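Local coordinates for protein putative exonuclease (Eubacterium rectale, PDB 3L0A) that binds zinc through four cysteines and is probably a hydrolase, perhaps an exonuclease, with a PDDEXK-like domain, at residues A[164-178]-A[207-221]. Residues are numbered along the deposited sequence; the frame is centred on the assembly and turned at random.
Sequences FVRYWGYDIQGAVYQ and IHVTDNYLQEALHMV
Leu214 is the knob of this helix crossing, seated among Asp171, Gly174, Ala175 and Gln178. Its CD2 lies 3.7 Å from Asp171 O, over backbone that Gly174, lacking a side chain, lets it approach, while CD1 rests 3.3 Å from Gln178 OE1. Small residues suit the crossing point: Ala175 CB touches Leu214 O at 3.3 Å and also meets Leu218 CB, letting the axes of 170-178 and 211-221 approach to 8.1 Å; the helices cross at 90°. Farther along, Ile172 spreads its branches, CD1 over Ala217 and CG2 against Val221 CG2.

Gln178, with CG anti to the backbone N (chi1 -172°) and the chain extended beyond, sends NE2 to Asp211 OD1 in a nearly straight 3.0 Å hydrogen bond, in the amide plane but above that of the carboxylate. NE2 also bonds Leu189 O; a leucine in place of Gln178 would probably leave both acceptors without this donor. A water bridges Asp171 OD2 and Tyr213 O.

Where helix 164-167 faces strand 204-209, Val165 and Val209 meet tip to tip, and Ile207 CD1 abuts the Phe164 ring edge. A Schellman motif at Gly169, whose positive phi suits glycine, ends helix 164-167 and turns the chain into helix 170-185. That helix packs Val176 and Tyr177 on strand 126-136, while strand 204-209 pairs with 191-197 and, in parallel, with a strand of a second subunit.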
loop_
_atom_site.group_PDB
_atom_site.type_symbol
_atom_site.label_atom_id
_atom_site.label_comp_id
_atom_site.label_asym_id
_atom_site.label_seq_id
_atom_site.Cartn_x
_atom_site.Cartn_y
_atom_site.Cartn_z
ATOM N N PHE A 164 14.213 -0.093 13.818
ATOM C CA PHE A 164 14.429 -1.271 12.952
ATOM C C PHE A 164 15.336 -2.342 13.530
ATOM O O PHE A 164 15.144 -3.538 13.259
ATOM C CB PHE A 164 14.874 -0.849 11.540
ATOM C CG PHE A 164 16.364 -0.648 11.376
ATOM C CD1 PHE A 164 17.193 -1.702 11.012
ATOM C CD2 PHE A 164 16.940 0.603 11.560
ATOM C CE1 PHE A 164 18.564 -1.495 10.856
ATOM C CE2 PHE A 164 18.317 0.787 11.398
ATOM C CZ PHE A 164 19.114 -0.261 11.031
ATOM N N VAL A 165 16.325 -1.925 14.327
ATOM C CA VAL A 165 17.302 -2.873 14.928
ATOM C C VAL A 165 16.626 -3.835 15.859
ATOM O O VAL A 165 16.779 -5.054 15.756
ATOM C CB VAL A 165 18.383 -2.156 15.741
ATOM C CG1 VAL A 165 19.402 -3.169 16.289
ATOM C CG2 VAL A 165 19.055 -1.102 14.894
ATOM N N ARG A 166 15.884 -3.301 16.814
ATOM C CA ARG A 166 15.160 -4.185 17.721
ATOM C C ARG A 166 14.012 -4.893 17.013
ATOM O O ARG A 166 13.731 -6.063 17.306
ATOM C CB ARG A 166 14.651 -3.407 18.928
ATOM C CG ARG A 166 15.747 -3.105 19.925
ATOM C CD ARG A 166 15.185 -2.405 21.133
ATOM N NE ARG A 166 14.868 -1.034 20.833
ATOM C CZ ARG A 166 14.512 -0.133 21.736
ATOM N NH1 ARG A 166 14.425 -0.452 23.020
ATOM N NH2 ARG A 166 14.256 1.108 21.349
ATOM N N TYR A 167 13.347 -4.216 16.080
ATOM C CA TYR A 167 12.174 -4.844 15.407
ATOM C C TYR A 167 12.547 -6.076 14.592
ATOM O O TYR A 167 11.818 -7.061 14.592
ATOM C CB TYR A 167 11.406 -3.825 14.528
ATOM C CG TYR A 167 10.104 -4.337 13.831
ATOM C CD1 TYR A 167 10.166 -4.936 12.597
ATOM C CD2 TYR A 167 8.852 -4.161 14.405
ATOM C CE1 TYR A 167 9.068 -5.366 11.958
ATOM C CE2 TYR A 167 7.685 -4.567 13.733
ATOM C CZ TYR A 167 7.812 -5.182 12.507
ATOM O OH TYR A 167 6.729 -5.680 11.789
ATOM N N TRP A 168 13.683 -6.031 13.893
ATOM C CA TRP A 168 14.077 -7.141 13.027
ATOM C C TRP A 168 15.105 -8.060 13.680
ATOM O O TRP A 168 15.660 -8.956 13.033
ATOM C CB TRP A 168 14.615 -6.615 11.692
ATOM C CG TRP A 168 13.557 -6.061 10.787
ATOM C CD1 TRP A 168 13.376 -4.749 10.447
ATOM C CD2 TRP A 168 12.557 -6.804 10.085
ATOM N NE1 TRP A 168 12.328 -4.623 9.597
ATOM C CE2 TRP A 168 11.790 -5.871 9.361
ATOM C CE3 TRP A 168 12.233 -8.171 10.011
ATOM C CZ2 TRP A 168 10.703 -6.251 8.544
ATOM C CZ3 TRP A 168 11.118 -8.567 9.205
ATOM C CH2 TRP A 168 10.382 -7.603 8.485
ATOM N N GLY A 169 15.362 -7.849 14.962
ATOM C CA GLY A 169 16.267 -8.737 15.688
ATOM C C GLY A 169 17.736 -8.609 15.286
ATOM O O GLY A 169 18.481 -9.565 15.388
ATOM N N TYR A 170 18.167 -7.453 14.804
ATOM C CA TYR A 170 19.599 -7.267 14.548
ATOM C C TYR A 170 20.347 -7.079 15.849
ATOM O O TYR A 170 21.593 -7.124 15.884
ATOM C CB TYR A 170 19.870 -6.121 13.568
ATOM C CG TYR A 170 19.185 -6.354 12.218
ATOM C CD1 TYR A 170 19.211 -7.610 11.591
ATOM C CD2 TYR A 170 18.516 -5.316 11.564
ATOM C CE1 TYR A 170 18.532 -7.821 10.335
ATOM C CE2 TYR A 170 17.873 -5.520 10.350
ATOM C CZ TYR A 170 17.895 -6.770 9.740
ATOM O OH TYR A 170 17.281 -6.914 8.534
ATOM N N ASP A 171 19.602 -6.884 16.935
ATOM C CA ASP A 171 20.226 -6.946 18.242
ATOM C C ASP A 171 20.698 -8.380 18.494
ATOM O O ASP A 171 21.774 -8.553 19.015
ATOM C CB ASP A 171 19.345 -6.363 19.368
ATOM C CG ASP A 171 17.960 -6.947 19.417
ATOM O OD1 ASP A 171 17.553 -7.659 18.459
ATOM O OD2 ASP A 171 17.272 -6.666 20.425
ATOM N N ILE A 172 19.944 -9.393 18.059
ATOM C CA ILE A 172 20.365 -10.822 18.184
ATOM C C ILE A 172 21.657 -11.058 17.382
ATOM O O ILE A 172 22.659 -11.537 17.901
ATOM C CB ILE A 172 19.294 -11.835 17.683
ATOM C CG1 ILE A 172 17.863 -11.584 18.264
ATOM C CG2 ILE A 172 19.730 -13.268 17.963
ATOM C CD1 ILE A 172 17.623 -12.058 19.696
ATOM N N GLN A 173 21.656 -10.688 16.116
ATOM C CA GLN A 173 22.854 -10.878 15.303
ATOM C C GLN A 173 24.114 -10.265 15.933
ATOM O O GLN A 173 25.168 -10.907 16.001
ATOM C CB GLN A 173 22.648 -10.295 13.903
ATOM C CG GLN A 173 23.818 -10.549 12.938
ATOM C CD GLN A 173 23.551 -9.941 11.586
ATOM O OE1 GLN A 173 23.048 -8.839 11.518
ATOM N NE2 GLN A 173 23.864 -10.663 10.500
ATOM N N GLY A 174 24.005 -9.014 16.366
ATOM C CA GLY A 174 25.128 -8.344 16.972
ATOM C C GLY A 174 25.659 -9.059 18.205
ATOM O O GLY A 174 26.863 -9.246 18.324
ATOM N N ALA A 175 24.741 -9.480 19.086
ATOM C CA ALA A 175 25.074 -10.160 20.343
ATOM C C ALA A 175 25.865 -11.433 20.151
ATOM O O ALA A 175 26.863 -11.654 20.876
ATOM C CB ALA A 175 23.849 -10.441 21.155
ATOM N N VAL A 176 25.447 -12.243 19.180
ATOM C CA VAL A 176 26.063 -13.546 18.922
ATOM C C VAL A 176 27.398 -13.330 18.260
ATOM O O VAL A 176 28.430 -13.813 18.739
ATOM C CB VAL A 176 25.184 -14.420 18.015
ATOM C CG1 VAL A 176 25.966 -15.621 17.488
ATOM C CG2 VAL A 176 23.959 -14.867 18.773
ATOM N N TYR A 177 27.397 -12.524 17.207
ATOM C CA TYR A 177 28.638 -12.173 16.508
ATOM C C TYR A 177 29.722 -11.720 17.507
ATOM O O TYR A 177 30.806 -12.271 17.509
ATOM C CB TYR A 177 28.383 -11.075 15.464
ATOM C CG TYR A 177 27.774 -11.533 14.130
ATOM C CD1 TYR A 177 26.880 -12.595 14.053
ATOM C CD2 TYR A 177 28.064 -10.861 12.958
ATOM C CE1 TYR A 177 26.348 -13.002 12.855
ATOM C CE2 TYR A 177 27.533 -11.268 11.747
ATOM C CZ TYR A 177 26.656 -12.342 11.706
ATOM O OH TYR A 177 26.091 -12.727 10.505
ATOM N N GLN A 178 29.386 -10.757 18.375
ATOM C CA GLN A 178 30.275 -10.250 19.430
ATOM C C GLN A 178 30.853 -11.344 20.336
ATOM O O GLN A 178 32.083 -11.392 20.603
ATOM C CB GLN A 178 29.508 -9.242 20.306
ATOM C CG GLN A 178 30.357 -8.459 21.349
ATOM C CD GLN A 178 29.531 -7.437 22.141
ATOM O OE1 GLN A 178 28.579 -7.799 22.834
ATOM N NE2 GLN A 178 29.897 -6.148 22.026
ATOM N N ILE A 207 25.337 2.885 12.373
ATOM C CA ILE A 207 24.565 2.815 13.615
ATOM C C ILE A 207 25.237 1.876 14.631
ATOM O O ILE A 207 25.315 0.670 14.396
ATOM C CB ILE A 207 23.163 2.316 13.359
ATOM C CG1 ILE A 207 22.488 3.159 12.282
ATOM C CG2 ILE A 207 22.311 2.324 14.665
ATOM C CD1 ILE A 207 21.780 2.389 11.243
ATOM N N HIS A 208 25.693 2.428 15.756
ATOM C CA HIS A 208 26.222 1.626 16.879
ATOM C C HIS A 208 25.069 1.048 17.712
ATOM O O HIS A 208 24.236 1.795 18.259
ATOM C CB HIS A 208 27.090 2.493 17.738
ATOM C CG HIS A 208 27.804 1.765 18.837
ATOM N ND1 HIS A 208 28.533 2.425 19.807
ATOM C CD2 HIS A 208 27.871 0.446 19.142
ATOM C CE1 HIS A 208 29.003 1.534 20.667
ATOM N NE2 HIS A 208 28.595 0.330 20.296
ATOM N N VAL A 209 25.014 -0.280 17.779
ATOM C CA VAL A 209 24.043 -1.006 18.618
ATOM C C VAL A 209 24.755 -1.318 19.936
ATOM O O VAL A 209 25.650 -2.144 19.970
ATOM C CB VAL A 209 23.584 -2.318 17.932
ATOM C CG1 VAL A 209 22.489 -3.004 18.744
ATOM C CG2 VAL A 209 23.119 -2.061 16.485
ATOM N N THR A 210 24.411 -0.605 21.005
ATOM C CA THR A 210 25.183 -0.617 22.212
ATOM C C THR A 210 25.051 -1.909 23.028
ATOM O O THR A 210 24.134 -2.673 22.855
ATOM C CB THR A 210 24.889 0.646 23.053
ATOM O OG1 THR A 210 23.486 0.867 23.113
ATOM C CG2 THR A 210 25.526 1.880 22.408
ATOM N N ASP A 211 26.029 -2.157 23.897
ATOM C CA ASP A 211 26.144 -3.458 24.563
ATOM C C ASP A 211 24.990 -3.767 25.525
ATOM O O ASP A 211 24.729 -4.927 25.780
ATOM C CB ASP A 211 27.496 -3.606 25.276
ATOM C CG ASP A 211 28.714 -3.570 24.306
ATOM O OD1 ASP A 211 28.540 -3.732 23.091
ATOM O OD2 ASP A 211 29.868 -3.388 24.776
ATOM N N ASN A 212 24.293 -2.755 26.046
ATOM C CA ASN A 212 23.034 -3.003 26.830
ATOM C C ASN A 212 21.926 -3.714 26.078
ATOM O O ASN A 212 21.189 -4.487 26.658
ATOM C CB ASN A 212 22.438 -1.715 27.457
ATOM C CG ASN A 212 22.135 -0.583 26.419
ATOM O OD1 ASN A 212 22.896 -0.342 25.466
ATOM N ND2 ASN A 212 21.056 0.154 26.669
ATOM N N TYR A 213 21.803 -3.402 24.795
ATOM C CA TYR A 213 20.815 -4.018 23.910
ATOM C C TYR A 213 21.291 -5.416 23.476
ATOM O O TYR A 213 20.489 -6.375 23.441
ATOM C CB TYR A 213 20.549 -3.110 22.693
ATOM C CG TYR A 213 19.884 -1.799 23.070
ATOM C CD1 TYR A 213 18.604 -1.783 23.644
ATOM C CD2 TYR A 213 20.533 -0.574 22.875
ATOM C CE1 TYR A 213 17.979 -0.581 24.009
ATOM C CE2 TYR A 213 19.920 0.633 23.241
ATOM C CZ TYR A 213 18.636 0.622 23.814
ATOM O OH TYR A 213 18.022 1.818 24.179
ATOM N N LEU A 214 22.605 -5.547 23.206
ATOM C CA LEU A 214 23.180 -6.829 22.846
ATOM C C LEU A 214 23.000 -7.787 24.011
ATOM O O LEU A 214 22.617 -8.929 23.796
ATOM C CB LEU A 214 24.669 -6.711 22.507
ATOM C CG LEU A 214 25.057 -5.776 21.357
ATOM C CD1 LEU A 214 26.524 -5.973 20.940
ATOM C CD2 LEU A 214 24.137 -5.926 20.167
ATOM N N GLN A 215 23.258 -7.313 25.236
ATOM C CA GLN A 215 23.102 -8.131 26.451
ATOM C C GLN A 215 21.686 -8.623 26.656
ATOM O O GLN A 215 21.508 -9.784 27.009
ATOM C CB GLN A 215 23.574 -7.390 27.726
ATOM N N GLU A 216 20.687 -7.756 26.478
ATOM C CA GLU A 216 19.279 -8.177 26.662
ATOM C C GLU A 216 18.854 -9.221 25.625
ATOM O O GLU A 216 18.038 -10.097 25.923
ATOM C CB GLU A 216 18.288 -6.983 26.694
ATOM C CG GLU A 216 18.221 -6.252 28.089
ATOM N N ALA A 217 19.406 -9.133 24.414
ATOM C CA ALA A 217 19.058 -10.065 23.329
ATOM C C ALA A 217 19.770 -11.411 23.462
ATOM O O ALA A 217 19.201 -12.439 23.088
ATOM C CB ALA A 217 19.365 -9.455 21.970
ATOM N N LEU A 218 21.019 -11.404 23.963
ATOM C CA LEU A 218 21.772 -12.652 24.163
ATOM C C LEU A 218 21.094 -13.444 25.260
ATOM O O LEU A 218 21.132 -14.672 25.250
ATOM C CB LEU A 218 23.240 -12.377 24.506
ATOM C CG LEU A 218 24.226 -13.558 24.488
ATOM C CD1 LEU A 218 24.438 -14.067 23.063
ATOM C CD2 LEU A 218 25.570 -13.164 25.138
ATOM N N HIS A 219 20.463 -12.720 26.185
ATOM C CA HIS A 219 19.648 -13.318 27.246
ATOM C C HIS A 219 18.433 -14.046 26.667
ATOM O O HIS A 219 18.236 -15.220 26.938
ATOM C CB HIS A 219 19.212 -12.270 28.285
ATOM C CG HIS A 219 18.380 -12.834 29.392
ATOM N ND1 HIS A 219 18.923 -13.520 30.460
ATOM C CD2 HIS A 219 17.038 -12.843 29.583
ATOM C CE1 HIS A 219 17.953 -13.922 31.262
ATOM N NE2 HIS A 219 16.798 -13.521 30.754
HETATM N N MSE A 220 17.641 -13.357 25.860
HETATM C CA MSE A 220 16.508 -13.986 25.174
HETATM C C MSE A 220 16.896 -15.236 24.375
HETATM O O MSE A 220 16.155 -16.219 24.352
HETATM C CB MSE A 220 15.810 -12.976 24.245
HETATM C CG MSE A 220 14.833 -12.002 24.975
HETATM SE SE MSE A 220 13.543 -12.930 26.158
HETATM C CE MSE A 220 12.418 -13.757 24.750
ATOM N N VAL A 221 18.054 -15.192 23.720
ATOM C CA VAL A 221 18.588 -16.357 23.010
ATOM C C VAL A 221 18.748 -17.520 23.970
ATOM O O VAL A 221 18.267 -18.625 23.692
ATOM C CB VAL A 221 19.943 -16.056 22.338
ATOM C CG1 VAL A 221 20.533 -17.318 21.748
ATOM C CG2 VAL A 221 19.758 -15.008 21.270
HETATM O O HOH W 1 18.022 -5.954 22.688
#